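Local coordinates for class B carbapenemase GOB-18 (Elizabethkingia meningoseptica, PDB 5K0W), which probably hydrolyses beta-lactam antibiotics, carbapenems among them, using a pair of zinc ions held in a metallo-beta-lactamase fold, at residues A[265-268]-A[269-273]; A[186-189]-A[190-193]; A[215-218]-A[219-222]; A[206-209]-A[210-213]; A[135-138]-A[139-142]. All blocks are in the same frame, centred on the assembly; numbering follows the deposited sequence.

Contact 1 of 5, residues A[265-268]-A[269-273]; sequences KQSY and FQNLN
Y268 and F269 adjoin in sequence, yet their side chains leave the backbone by different rotations and meet again as a T-shaped (edge-to-face) pair. In Y268, CG stands anti to the backbone N (chi1 163°); in F269 it lies beside its own N (chi1 -63°). The tyrosine edge thus comes down on the phenylalanine face, with CD2 of Y268 over the ring centre and the ring centroids 4.8 Å apart. The planes stand at 75°, and CE2 of Y268 comes 3.5 Å from CE1 of F269. L272 lies alongside Y268, pointing the same way, and sets its CD2 3.8 Å from Y268 CZ. All this is laid out on the early part of the long alpha helix 265-284, where F269 N donates to K265 O at 3.3 Å and the i to i+4 series continues to L272 N and Y268 O at 3.0 Å. Another flank is polar: N271 folds back over the carbonyl of S267, and its ND2 lies 3.6 Å from S267 OG. Beyond the helix, Y268 OH is bonded to M229 O while its ring meets F234 and W237; L272 rests on M229 and K230 of helix 218-230.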
loop_
_atom_site.group_PDB
_atom_site.type_symbol
_atom_site.label_atom_id
_atom_site.label_comp_id
_atom_site.label_asym_id
_atom_site.label_seq_id
_atom_site.Cartn_x
_atom_site.Cartn_y
_atom_site.Cartn_z
ATOM N N LYS A 265 -7.784 -1.654 -17.349
ATOM C CA LYS A 265 -6.407 -2.109 -17.568
ATOM C C LYS A 265 -5.567 -1.096 -18.341
ATOM O O LYS A 265 -4.438 -0.840 -17.943
ATOM C CB LYS A 265 -6.375 -3.474 -18.266
ATOM C CG LYS A 265 -6.859 -4.630 -17.420
ATOM C CD LYS A 265 -6.209 -5.930 -17.874
ATOM C CE LYS A 265 -7.233 -6.956 -18.280
ATOM N NZ LYS A 265 -6.623 -8.305 -18.434
ATOM N N GLN A 266 -6.115 -0.496 -19.417
ATOM C CA GLN A 266 -5.369 0.481 -20.216
ATOM C C GLN A 266 -4.917 1.715 -19.453
ATOM O O GLN A 266 -3.844 2.239 -19.751
ATOM C CB GLN A 266 -6.039 0.797 -21.559
ATOM C CG GLN A 266 -5.858 -0.308 -22.618
ATOM C CD GLN A 266 -4.467 -0.927 -22.655
ATOM O OE1 GLN A 266 -3.459 -0.266 -22.933
ATOM N NE2 GLN A 266 -4.386 -2.217 -22.352
ATOM N N SER A 267 -5.681 2.125 -18.417
ATOM C CA SER A 267 -5.325 3.250 -17.541
ATOM C C SER A 267 -4.133 2.895 -16.634
ATOM O O SER A 267 -3.340 3.779 -16.304
ATOM C CB SER A 267 -6.508 3.679 -16.690
ATOM O OG SER A 267 -6.144 4.821 -15.931
ATOM N N TYR A 268 -4.005 1.613 -16.235
ATOM C CA TYR A 268 -2.874 1.150 -15.432
ATOM C C TYR A 268 -1.606 1.282 -16.271
ATOM O O TYR A 268 -0.610 1.783 -15.767
ATOM C CB TYR A 268 -3.061 -0.304 -14.975
ATOM C CG TYR A 268 -1.783 -0.953 -14.507
ATOM C CD1 TYR A 268 -1.224 -0.629 -13.275
ATOM C CD2 TYR A 268 -1.099 -1.860 -15.317
ATOM C CE1 TYR A 268 -0.037 -1.214 -12.843
ATOM C CE2 TYR A 268 0.098 -2.440 -14.900
ATOM C CZ TYR A 268 0.619 -2.117 -13.658
ATOM O OH TYR A 268 1.793 -2.682 -13.240
ATOM N N PHE A 269 -1.648 0.850 -17.551
ATOM C CA PHE A 269 -0.502 0.919 -18.451
ATOM C C PHE A 269 -0.148 2.336 -18.879
ATOM O O PHE A 269 1.034 2.643 -19.033
ATOM C CB PHE A 269 -0.653 -0.043 -19.633
ATOM C CG PHE A 269 -0.711 -1.483 -19.188
ATOM C CD1 PHE A 269 0.426 -2.127 -18.699
ATOM C CD2 PHE A 269 -1.908 -2.190 -19.225
ATOM C CE1 PHE A 269 0.373 -3.456 -18.277
ATOM C CE2 PHE A 269 -1.965 -3.523 -18.788
ATOM C CZ PHE A 269 -0.822 -4.145 -18.316
ATOM N N GLN A 270 -1.152 3.209 -19.023
ATOM C CA GLN A 270 -0.938 4.616 -19.381
ATOM C C GLN A 270 -0.227 5.354 -18.247
ATOM O O GLN A 270 0.764 6.031 -18.510
ATOM C CB GLN A 270 -2.256 5.300 -19.767
ATOM C CG GLN A 270 -2.640 4.993 -21.215
ATOM C CD GLN A 270 -4.049 5.388 -21.580
ATOM O OE1 GLN A 270 -5.041 4.874 -21.030
ATOM N NE2 GLN A 270 -4.162 6.245 -22.588
ATOM N N ASN A 271 -0.680 5.154 -16.987
ATOM C CA ASN A 271 -0.083 5.743 -15.787
ATOM C C ASN A 271 1.307 5.198 -15.572
ATOM O O ASN A 271 2.189 5.959 -15.195
ATOM C CB ASN A 271 -0.930 5.462 -14.537
ATOM C CG ASN A 271 -2.236 6.198 -14.499
ATOM O OD1 ASN A 271 -2.338 7.362 -14.903
ATOM N ND2 ASN A 271 -3.260 5.540 -13.987
ATOM N N LEU A 272 1.511 3.889 -15.819
ATOM C CA LEU A 272 2.807 3.235 -15.671
ATOM C C LEU A 272 3.817 3.810 -16.658
ATOM O O LEU A 272 4.945 4.104 -16.266
ATOM C CB LEU A 272 2.653 1.723 -15.855
ATOM C CG LEU A 272 3.794 0.828 -15.424
ATOM C CD1 LEU A 272 4.098 0.977 -13.923
ATOM C CD2 LEU A 272 3.457 -0.592 -15.709
ATOM N N ASN A 273 3.400 4.008 -17.919
ATOM C CA ASN A 273 4.232 4.565 -18.984
ATOM C C ASN A 273 4.561 6.040 -18.707
ATOM O O ASN A 273 5.670 6.474 -19.008
ATOM C CB ASN A 273 3.551 4.364 -20.357
ATOM C CG ASN A 273 4.238 5.021 -21.528
ATOM O OD1 ASN A 273 3.677 5.905 -22.187
ATOM N ND2 ASN A 273 5.472 4.621 -21.801
#

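Contact 2 of 5, residues A[186-189]-A[190-193]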
loop_
_atom_site.group_PDB
_atom_site.type_symbol
_atom_site.label_atom_id
_atom_site.label_comp_id
_atom_site.label_asym_id
_atom_site.label_seq_id
_atom_site.Cartn_x
_atom_site.Cartn_y
_atom_site.Cartn_z
ATOM N N THR A 186 -9.850 -13.590 -6.116
ATOM C CA THR A 186 -11.013 -13.506 -5.231
ATOM C C THR A 186 -12.258 -13.784 -6.050
ATOM O O THR A 186 -12.229 -13.638 -7.272
ATOM C CB THR A 186 -11.067 -12.216 -4.410
ATOM O OG1 THR A 186 -12.116 -12.360 -3.448
ATOM C CG2 THR A 186 -11.292 -10.973 -5.261
ATOM N N LYS A 187 -13.338 -14.208 -5.403
ATOM C CA LYS A 187 -14.542 -14.531 -6.147
ATOM C C LYS A 187 -15.830 -14.052 -5.526
ATOM O O LYS A 187 -15.962 -13.949 -4.297
ATOM C CB LYS A 187 -14.600 -16.043 -6.473
ATOM C CG LYS A 187 -14.841 -16.950 -5.261
ATOM C CD LYS A 187 -14.159 -18.321 -5.366
ATOM C CE LYS A 187 -13.018 -18.520 -4.360
ATOM N NZ LYS A 187 -11.824 -17.645 -4.620
ATOM N N ASP A 188 -16.783 -13.741 -6.393
ATOM C CA ASP A 188 -18.129 -13.413 -5.969
ATOM C C ASP A 188 -19.016 -14.542 -6.507
ATOM O O ASP A 188 -18.503 -15.576 -6.941
ATOM C CB ASP A 188 -18.563 -11.984 -6.385
ATOM C CG ASP A 188 -18.555 -11.637 -7.868
ATOM O OD1 ASP A 188 -18.431 -12.568 -8.701
ATOM O OD2 ASP A 188 -18.689 -10.429 -8.197
ATOM N N GLU A 189 -20.325 -14.359 -6.459
ATOM C CA GLU A 189 -21.337 -15.311 -6.927
ATOM C C GLU A 189 -21.254 -15.530 -8.445
ATOM O O GLU A 189 -21.513 -16.632 -8.917
ATOM C CB GLU A 189 -22.750 -14.848 -6.479
ATOM C CG GLU A 189 -22.948 -13.334 -6.347
ATOM C CD GLU A 189 -22.333 -12.580 -5.168
ATOM O OE1 GLU A 189 -22.268 -13.144 -4.050
ATOM O OE2 GLU A 189 -21.880 -11.430 -5.379
ATOM N N LYS A 190 -20.840 -14.480 -9.178
ATOM C CA LYS A 190 -20.687 -14.399 -10.624
ATOM C C LYS A 190 -19.384 -15.034 -11.182
ATOM O O LYS A 190 -19.468 -15.934 -12.025
ATOM C CB LYS A 190 -20.851 -12.925 -11.077
ATOM C CG LYS A 190 -20.584 -12.680 -12.575
ATOM C CD LYS A 190 -21.022 -11.293 -13.061
ATOM C CE LYS A 190 -20.667 -11.073 -14.500
ATOM N NZ LYS A 190 -19.675 -9.970 -14.665
ATOM N N ARG A 191 -18.200 -14.555 -10.750
ATOM C CA ARG A 191 -16.892 -14.987 -11.299
ATOM C C ARG A 191 -15.705 -14.866 -10.335
ATOM O O ARG A 191 -15.862 -14.450 -9.186
ATOM C CB ARG A 191 -16.579 -14.152 -12.566
ATOM C CG ARG A 191 -16.854 -12.639 -12.388
ATOM C CD ARG A 191 -16.227 -11.753 -13.440
ATOM N NE ARG A 191 -14.775 -11.883 -13.417
ATOM C CZ ARG A 191 -13.954 -11.299 -14.272
ATOM N NH1 ARG A 191 -12.650 -11.513 -14.195
ATOM N NH2 ARG A 191 -14.427 -10.491 -15.213
ATOM N N LYS A 192 -14.507 -15.218 -10.832
ATOM C CA LYS A 192 -13.205 -15.095 -10.161
ATOM C C LYS A 192 -12.568 -13.812 -10.716
ATOM O O LYS A 192 -12.914 -13.386 -11.825
ATOM C CB LYS A 192 -12.299 -16.309 -10.472
ATOM C CG LYS A 192 -12.705 -17.593 -9.746
ATOM C CD LYS A 192 -11.775 -18.756 -10.090
ATOM C CE LYS A 192 -12.319 -20.109 -9.692
ATOM N NZ LYS A 192 -12.199 -20.357 -8.227
ATOM N N TYR A 193 -11.668 -13.180 -9.945
ATOM C CA TYR A 193 -10.988 -11.934 -10.333
ATOM C C TYR A 193 -9.547 -11.965 -9.887
ATOM O O TYR A 193 -9.292 -12.126 -8.697
ATOM C CB TYR A 193 -11.624 -10.701 -9.651
ATOM C CG TYR A 193 -13.108 -10.509 -9.820
ATOM C CD1 TYR A 193 -14.004 -11.021 -8.888
ATOM C CD2 TYR A 193 -13.614 -9.717 -10.845
ATOM C CE1 TYR A 193 -15.374 -10.784 -8.997
ATOM C CE2 TYR A 193 -14.975 -9.442 -10.943
ATOM C CZ TYR A 193 -15.854 -9.987 -10.023
ATOM O OH TYR A 193 -17.196 -9.733 -10.137
#
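Y193 reaches back across the hairpin to D188. Its CB, CG and CD1 all stay near T186 O, CB at 3.8 Å and CD1 at 3.6 Å. Farther out, CE1 and CZ pass to D188, CE1 lying 3.5 Å from its CG, which sits at the ring edge, in plane. At the tip, OH donates to D188 OD2 at 2.5 Å, arriving from above a carboxylate plane turned 77° from the ring. The other oxygen, D188 OD1, takes R191 N at 2.9 Å in an almost straight bond and K190 N in a weak one, which ties the carboxylate to the turn. D188 N returns a bond to R191 O at 3.0 Å. Behind the turn T186 and Y193 form an antiparallel hydrogen-bonded pair, and K187 faces K192 in a non-hydrogen-bonded one. One face of the R191 guanidinium covers CD2 of Y193, while NE and NH1 both grip K192 O. This is the tip of the hairpin of strands 180-187 and 192-198; Y257 OH gives D188 OD2 a second partner, R191 forms a salt bridge with D235, and strand 38-41 sets R39 against D188 and A41 against Y193.

Contact 3 of 5, residues A[215-218]-A[219-222]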
loop_
_atom_site.group_PDB
_atom_site.type_symbol
_atom_site.label_atom_id
_atom_site.label_comp_id
_atom_site.label_asym_id
_atom_site.label_seq_id
_atom_site.Cartn_x
_atom_site.Cartn_y
_atom_site.Cartn_z
ATOM N N TYR A 215 20.612 5.299 -0.798
ATOM C CA TYR A 215 19.954 4.245 -1.572
ATOM C C TYR A 215 20.817 4.002 -2.830
ATOM O O TYR A 215 20.568 4.600 -3.892
ATOM C CB TYR A 215 18.522 4.694 -1.900
ATOM C CG TYR A 215 17.555 3.675 -2.478
ATOM C CD1 TYR A 215 17.995 2.433 -2.928
ATOM C CD2 TYR A 215 16.207 3.980 -2.631
ATOM C CE1 TYR A 215 17.107 1.509 -3.482
ATOM C CE2 TYR A 215 15.308 3.054 -3.158
ATOM C CZ TYR A 215 15.765 1.830 -3.605
ATOM O OH TYR A 215 14.880 0.945 -4.170
ATOM N N PRO A 216 21.876 3.161 -2.695
ATOM C CA PRO A 216 22.788 2.925 -3.829
ATOM C C PRO A 216 22.152 2.357 -5.090
ATOM O O PRO A 216 22.510 2.786 -6.190
ATOM C CB PRO A 216 23.839 1.972 -3.249
ATOM C CG PRO A 216 23.762 2.143 -1.804
ATOM C CD PRO A 216 22.337 2.442 -1.492
ATOM N N ASN A 217 21.184 1.434 -4.934
ATOM C CA ASN A 217 20.497 0.788 -6.063
ATOM C C ASN A 217 19.157 1.435 -6.491
ATOM O O ASN A 217 18.339 0.758 -7.100
ATOM C CB ASN A 217 20.341 -0.720 -5.785
ATOM C CG ASN A 217 21.640 -1.430 -5.479
ATOM O OD1 ASN A 217 22.733 -0.876 -5.590
ATOM N ND2 ASN A 217 21.552 -2.677 -5.059
ATOM N N ILE A 218 18.929 2.735 -6.198
ATOM C CA ILE A 218 17.679 3.475 -6.522
ATOM C C ILE A 218 17.269 3.439 -8.007
ATOM O O ILE A 218 16.112 3.132 -8.331
ATOM C CB ILE A 218 17.709 4.939 -5.969
ATOM C CG1 ILE A 218 16.374 5.693 -6.203
ATOM C CG2 ILE A 218 18.927 5.737 -6.486
ATOM C CD1 ILE A 218 16.198 6.949 -5.336
ATOM N N GLN A 219 18.218 3.799 -8.883
ATOM C CA GLN A 219 18.036 3.885 -10.320
ATOM C C GLN A 219 17.734 2.532 -10.927
ATOM O O GLN A 219 16.722 2.396 -11.638
ATOM C CB GLN A 219 19.265 4.520 -10.980
ATOM C CG GLN A 219 18.970 5.034 -12.376
ATOM C CD GLN A 219 20.221 5.409 -13.101
ATOM O OE1 GLN A 219 20.566 6.599 -13.205
ATOM N NE2 GLN A 219 20.891 4.393 -13.649
ATOM N N SER A 220 18.600 1.532 -10.637
ATOM C CA SER A 220 18.436 0.156 -11.117
ATOM C C SER A 220 17.144 -0.475 -10.587
ATOM O O SER A 220 16.476 -1.193 -11.337
ATOM C CB SER A 220 19.641 -0.704 -10.748
ATOM O OG SER A 220 20.072 -0.541 -9.407
ATOM N N ASP A 221 16.773 -0.177 -9.311
ATOM C CA ASP A 221 15.555 -0.708 -8.691
ATOM C C ASP A 221 14.298 -0.335 -9.460
ATOM O O ASP A 221 13.624 -1.241 -9.930
ATOM C CB ASP A 221 15.487 -0.369 -7.203
ATOM C CG ASP A 221 16.108 -1.420 -6.294
ATOM O OD1 ASP A 221 16.587 -2.459 -6.819
ATOM O OD2 ASP A 221 16.039 -1.246 -5.051
ATOM N N TYR A 222 14.061 0.992 -9.691
ATOM C CA TYR A 222 12.990 1.581 -10.516
ATOM C C TYR A 222 12.987 0.959 -11.939
ATOM O O TYR A 222 11.914 0.654 -12.493
ATOM C CB TYR A 222 13.218 3.112 -10.681
ATOM C CG TYR A 222 12.645 3.992 -9.586
ATOM C CD1 TYR A 222 11.271 4.068 -9.369
ATOM C CD2 TYR A 222 13.473 4.780 -8.794
ATOM C CE1 TYR A 222 10.744 4.861 -8.354
ATOM C CE2 TYR A 222 12.955 5.575 -7.772
ATOM C CZ TYR A 222 11.588 5.637 -7.578
ATOM O OH TYR A 222 11.075 6.437 -6.590
HETATM O O HOH W 1 21.338 4.228 -8.440
#
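I218, D221 and N217 carry most of this contact, in which a turn feeds directly into a helix. I218 accounts for the largest share. Its CG1 is anti to the backbone N (chi1 -176°), which lays the branch alongside the Y222 side chain, both pointing the same way, with CG1 3.8 Å from Y222 CE2. The backbone repeats the pairing, for Y222 N donates to I218 O at 3.3 Å in a nearly linear bond. On another side the CA of I218 stands over the centre of one face of the Y215 ring.

D221 is held from two directions. Its N donates to N217 O at 2.9 Å, and its carboxylate receives Y215 OH at OD2, 2.6 Å away, through the anti lone pair. The tyrosine ring and the carboxylate are turned 69° against each other, with OD2 in the plane of the ring at its edge. Because D221 lies in the first turn of the helix, its negative charge would probably be favoured by the backbone N-H groups there. N217 takes the N-cap position, yet its side chain makes no capping bond; its contribution is its carbonyl, while its CB packs 3.6 Å from S220 OG. A water joins P216 O (2.9 Å) to Q219 N, adding a link from the turn to the helix.

The motif is a type I beta turn, Y215 to I218, running into the N-terminus of helix 218-230. That helix borders the metal centre: Y222, bonded through OH to S202 O, places its side chain about 4 Å from that of the zinc ligand H175.

Contact 4 of 5, residues A[206-209]-A[210-213]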
loop_
_atom_site.group_PDB
_atom_site.type_symbol
_atom_site.label_atom_id
_atom_site.label_comp_id
_atom_site.label_asym_id
_atom_site.label_seq_id
_atom_site.Cartn_x
_atom_site.Cartn_y
_atom_site.Cartn_z
ATOM N N ASP A 206 14.230 14.934 -5.366
ATOM C CA ASP A 206 14.401 16.116 -6.222
ATOM C C ASP A 206 15.815 16.134 -6.856
ATOM O O ASP A 206 15.979 16.631 -7.968
ATOM C CB ASP A 206 14.180 17.401 -5.394
ATOM C CG ASP A 206 13.093 17.307 -4.318
ATOM O OD1 ASP A 206 13.320 16.596 -3.284
ATOM O OD2 ASP A 206 12.039 17.969 -4.481
ATOM N N LYS A 207 16.815 15.568 -6.144
ATOM C CA LYS A 207 18.212 15.462 -6.563
ATOM C C LYS A 207 18.505 14.225 -7.464
ATOM O O LYS A 207 17.702 13.292 -7.513
ATOM C CB LYS A 207 19.141 15.499 -5.329
ATOM C CG LYS A 207 19.013 14.304 -4.384
ATOM C CD LYS A 207 19.989 14.395 -3.208
ATOM C CE LYS A 207 20.073 13.090 -2.452
ATOM N NZ LYS A 207 21.214 13.053 -1.505
ATOM N N LYS A 208 19.666 14.229 -8.156
ATOM C CA LYS A 208 20.157 13.170 -9.059
ATOM C C LYS A 208 20.349 11.865 -8.320
ATOM O O LYS A 208 20.871 11.883 -7.211
ATOM C CB LYS A 208 21.489 13.587 -9.721
ATOM C CG LYS A 208 21.365 14.797 -10.642
ATOM C CD LYS A 208 22.702 15.270 -11.207
ATOM C CE LYS A 208 22.505 16.526 -12.036
ATOM N NZ LYS A 208 23.735 16.914 -12.768
ATOM N N PHE A 209 19.939 10.728 -8.927
ATOM C CA PHE A 209 20.044 9.393 -8.293
ATOM C C PHE A 209 21.455 9.064 -7.787
ATOM O O PHE A 209 21.614 8.357 -6.784
ATOM C CB PHE A 209 19.493 8.261 -9.191
ATOM C CG PHE A 209 17.999 8.268 -9.455
ATOM C CD1 PHE A 209 17.094 8.577 -8.444
ATOM C CD2 PHE A 209 17.497 7.926 -10.707
ATOM C CE1 PHE A 209 15.718 8.592 -8.694
ATOM C CE2 PHE A 209 16.120 7.948 -10.953
ATOM C CZ PHE A 209 15.239 8.274 -9.943
ATOM N N SER A 210 22.468 9.619 -8.468
ATOM C CA SER A 210 23.884 9.462 -8.141
ATOM C C SER A 210 24.220 10.141 -6.804
ATOM O O SER A 210 25.143 9.696 -6.108
ATOM C CB SER A 210 24.752 10.030 -9.262
ATOM O OG SER A 210 24.407 11.379 -9.540
ATOM N N GLU A 211 23.474 11.217 -6.448
ATOM C CA GLU A 211 23.653 11.936 -5.197
ATOM C C GLU A 211 23.047 11.130 -4.025
ATOM O O GLU A 211 23.495 11.279 -2.890
ATOM C CB GLU A 211 22.983 13.319 -5.252
ATOM C CG GLU A 211 23.542 14.326 -6.246
ATOM C CD GLU A 211 22.757 15.628 -6.264
ATOM O OE1 GLU A 211 22.201 15.983 -7.330
ATOM O OE2 GLU A 211 22.663 16.274 -5.195
ATOM N N VAL A 212 22.006 10.312 -4.297
ATOM C CA VAL A 212 21.280 9.512 -3.299
ATOM C C VAL A 212 22.147 8.340 -2.847
ATOM O O VAL A 212 21.903 7.187 -3.220
ATOM C CB VAL A 212 19.869 9.060 -3.776
ATOM C CG1 VAL A 212 19.003 8.629 -2.603
ATOM C CG2 VAL A 212 19.164 10.151 -4.570
ATOM N N THR A 213 23.176 8.653 -2.043
ATOM C CA THR A 213 24.138 7.678 -1.516
ATOM C C THR A 213 23.526 6.786 -0.413
ATOM O O THR A 213 24.089 5.741 -0.091
ATOM C CB THR A 213 25.505 8.325 -1.190
ATOM O OG1 THR A 213 25.374 9.209 -0.080
ATOM C CG2 THR A 213 26.107 9.085 -2.381
#
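K208 and E211 close a tight backbone turn, E211 N donating to K208 O at 2.8 Å, and an inverse gamma turn centred on V212 follows at once. Within this bend E211 turns its extended side chain back over the preceding residues. K208 N donates to E211 OE1 at 3.2 Å and approaches from well above the carboxylate plane, 61° out of it. Backbone and side chain of the glutamate thus both answer K208, one through its N-H and the other through an oxygen. OE2 lies against aliphatic carbon instead, 3.6 Å from K207 CB.

K207 starts with CG between the backbone N and the carbonyl carbon (chi1 66°) and then runs fully extended across the glutamate. Its CD passes 3.8 Å from E211 CB, and its CE touches V212 CG2 at 3.7 Å. The ammonium group ends at a weak bond from NZ to E211 O, 3.2 Å long. K208 leads its own tip away, although its CB stays close to both E211 OE1 and S210 OG. The bend lies in the loop between strand 192-198 and helix 218-230; the F209 ring packs against I218 and Q219 of that helix and makes a cation-pi contact with K282, whose NZ also bonds K207 O.

Chemically, the bend relies on backbone bonds, one carboxylate-to-backbone bond and aliphatic packing, without a salt bridge between its halves. K207 NZ is 5.1 Å from E211 OE2 and K208 NZ 5.7 Å from E211 OE1; at such separations the two lysines would probably favour the charged glutamate through space without pairing with it directly.

Contact 5 of 5, residues A[135-138]-A[139-142]; sequences DYEM and GKYG
D135 reaches the start of the second segment through its carbonyl, G139 N donating to D135 O at 3.0 Å. Its carboxylate serves its own segment: OD1 takes E137 N at 2.9 Å, an Asx turn, and also M138 N at 2.7 Å, completing an Asx motif. Two N-H groups on one oxygen fix how the chain bends here. E137 sets off with CG anti to the backbone N and then bends at chi2 (69°), which brings it alongside K140, the two side chains pointing the same way. Their salt bridge spans 3.0 Å between OE2 of E137 and NZ of K140, the ammonium standing above the carboxylate plane rather than within it. M138 is curled at chi2 and chi3 and meets Y141 in a Met-aromatic contact, its SD 5.1 Å from the ring centroid and 65° off the normal. The methyl CE packs 3.9 Å from Y141 CD2. Meanwhile M138 O accepts Y141 N at 3.2 Å, an i to i+3 bond in keeping with the 3-10 segment 139-141, and also lies at the edge of the Y141 ring. This loop bridges helix 125-129 and strand 152-154: D135 and M138 rest on the zinc ligand H100, while Y136, its OH bonded to H175 O, packs on I218 and Y222 of helix 218-230.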
loop_
_atom_site.group_PDB
_atom_site.type_symbol
_atom_site.label_atom_id
_atom_site.label_comp_id
_atom_site.label_asym_id
_atom_site.label_seq_id
_atom_site.Cartn_x
_atom_site.Cartn_y
_atom_site.Cartn_z
ATOM N N ASP A 135 14.894 5.997 6.500
ATOM C CA ASP A 135 14.412 6.262 5.134
ATOM C C ASP A 135 15.337 7.224 4.380
ATOM O O ASP A 135 15.642 8.303 4.891
ATOM C CB ASP A 135 12.961 6.779 5.132
ATOM C CG ASP A 135 12.289 6.713 3.767
ATOM O OD1 ASP A 135 12.608 7.568 2.902
ATOM O OD2 ASP A 135 11.441 5.810 3.561
ATOM N N TYR A 136 15.778 6.819 3.165
ATOM C CA TYR A 136 16.657 7.580 2.267
ATOM C C TYR A 136 16.140 8.987 1.952
ATOM O O TYR A 136 16.917 9.859 1.542
ATOM C CB TYR A 136 16.925 6.780 0.983
ATOM C CG TYR A 136 15.783 6.768 -0.009
ATOM C CD1 TYR A 136 14.714 5.900 0.144
ATOM C CD2 TYR A 136 15.782 7.620 -1.111
ATOM C CE1 TYR A 136 13.676 5.869 -0.781
ATOM C CE2 TYR A 136 14.732 7.624 -2.021
ATOM C CZ TYR A 136 13.675 6.754 -1.847
ATOM O OH TYR A 136 12.660 6.745 -2.771
ATOM N N GLU A 137 14.840 9.205 2.135
ATOM C CA GLU A 137 14.248 10.513 1.919
ATOM C C GLU A 137 13.492 11.003 3.145
ATOM O O GLU A 137 13.708 12.135 3.571
ATOM C CB GLU A 137 13.388 10.547 0.630
ATOM C CG GLU A 137 12.682 11.868 0.332
ATOM C CD GLU A 137 13.497 13.090 -0.065
ATOM O OE1 GLU A 137 14.745 13.005 -0.130
ATOM O OE2 GLU A 137 12.870 14.139 -0.333
ATOM N N MET A 138 12.636 10.152 3.728
ATOM C CA MET A 138 11.787 10.492 4.882
ATOM C C MET A 138 12.501 10.585 6.241
ATOM O O MET A 138 11.903 11.060 7.205
ATOM C CB MET A 138 10.552 9.564 4.930
ATOM C CG MET A 138 9.690 9.627 3.686
ATOM S SD MET A 138 9.143 11.305 3.304
ATOM C CE MET A 138 7.970 11.559 4.617
ATOM N N GLY A 139 13.759 10.127 6.287
ATOM C CA GLY A 139 14.619 10.138 7.470
ATOM C C GLY A 139 14.941 11.535 7.964
ATOM O O GLY A 139 15.096 11.736 9.172
ATOM N N LYS A 140 15.004 12.525 7.034
ATOM C CA LYS A 140 15.239 13.947 7.352
ATOM C C LYS A 140 14.190 14.504 8.349
ATOM O O LYS A 140 14.473 15.484 9.041
ATOM C CB LYS A 140 15.316 14.815 6.082
ATOM C CG LYS A 140 14.038 14.889 5.255
ATOM C CD LYS A 140 14.270 15.731 4.011
ATOM C CE LYS A 140 13.268 15.478 2.907
ATOM N NZ LYS A 140 13.598 16.230 1.660
ATOM N N TYR A 141 13.001 13.857 8.424
ATOM C CA TYR A 141 11.896 14.199 9.316
ATOM C C TYR A 141 11.968 13.452 10.668
ATOM O O TYR A 141 11.100 13.656 11.520
ATOM C CB TYR A 141 10.545 13.910 8.628
ATOM C CG TYR A 141 10.324 14.697 7.358
ATOM C CD1 TYR A 141 9.923 16.028 7.402
ATOM C CD2 TYR A 141 10.510 14.111 6.109
ATOM C CE1 TYR A 141 9.745 16.770 6.234
ATOM C CE2 TYR A 141 10.334 14.842 4.934
ATOM C CZ TYR A 141 9.959 16.174 5.003
ATOM O OH TYR A 141 9.761 16.913 3.864
ATOM N N GLY A 142 12.968 12.586 10.844
ATOM C CA GLY A 142 13.136 11.797 12.055
ATOM C C GLY A 142 12.174 10.625 12.155
ATOM O O GLY A 142 12.144 9.771 11.263
#

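Along the chain the order is contact 5, contact 2, contact 4, contact 3 and contact 1. Contacts 3, 4 and 5 cluster, with centres 10 to 17 Å apart: Y136 packs against Y215 and V212, and F209 against Y222. The loop holding 135-142 is thereby brought against the loop that leads into helix 218-230, with contacts 3 and 5 beside the zinc ligands H175 and H100 and contact 4 farther out. Contact 1 is about 22 Å from contact 3 between centres, although its helix 265-284 packs on helix 218-230. Contact 2, at the hairpin tip, lies across the chain's centre from contacts 4 and 5 and away from the metal site.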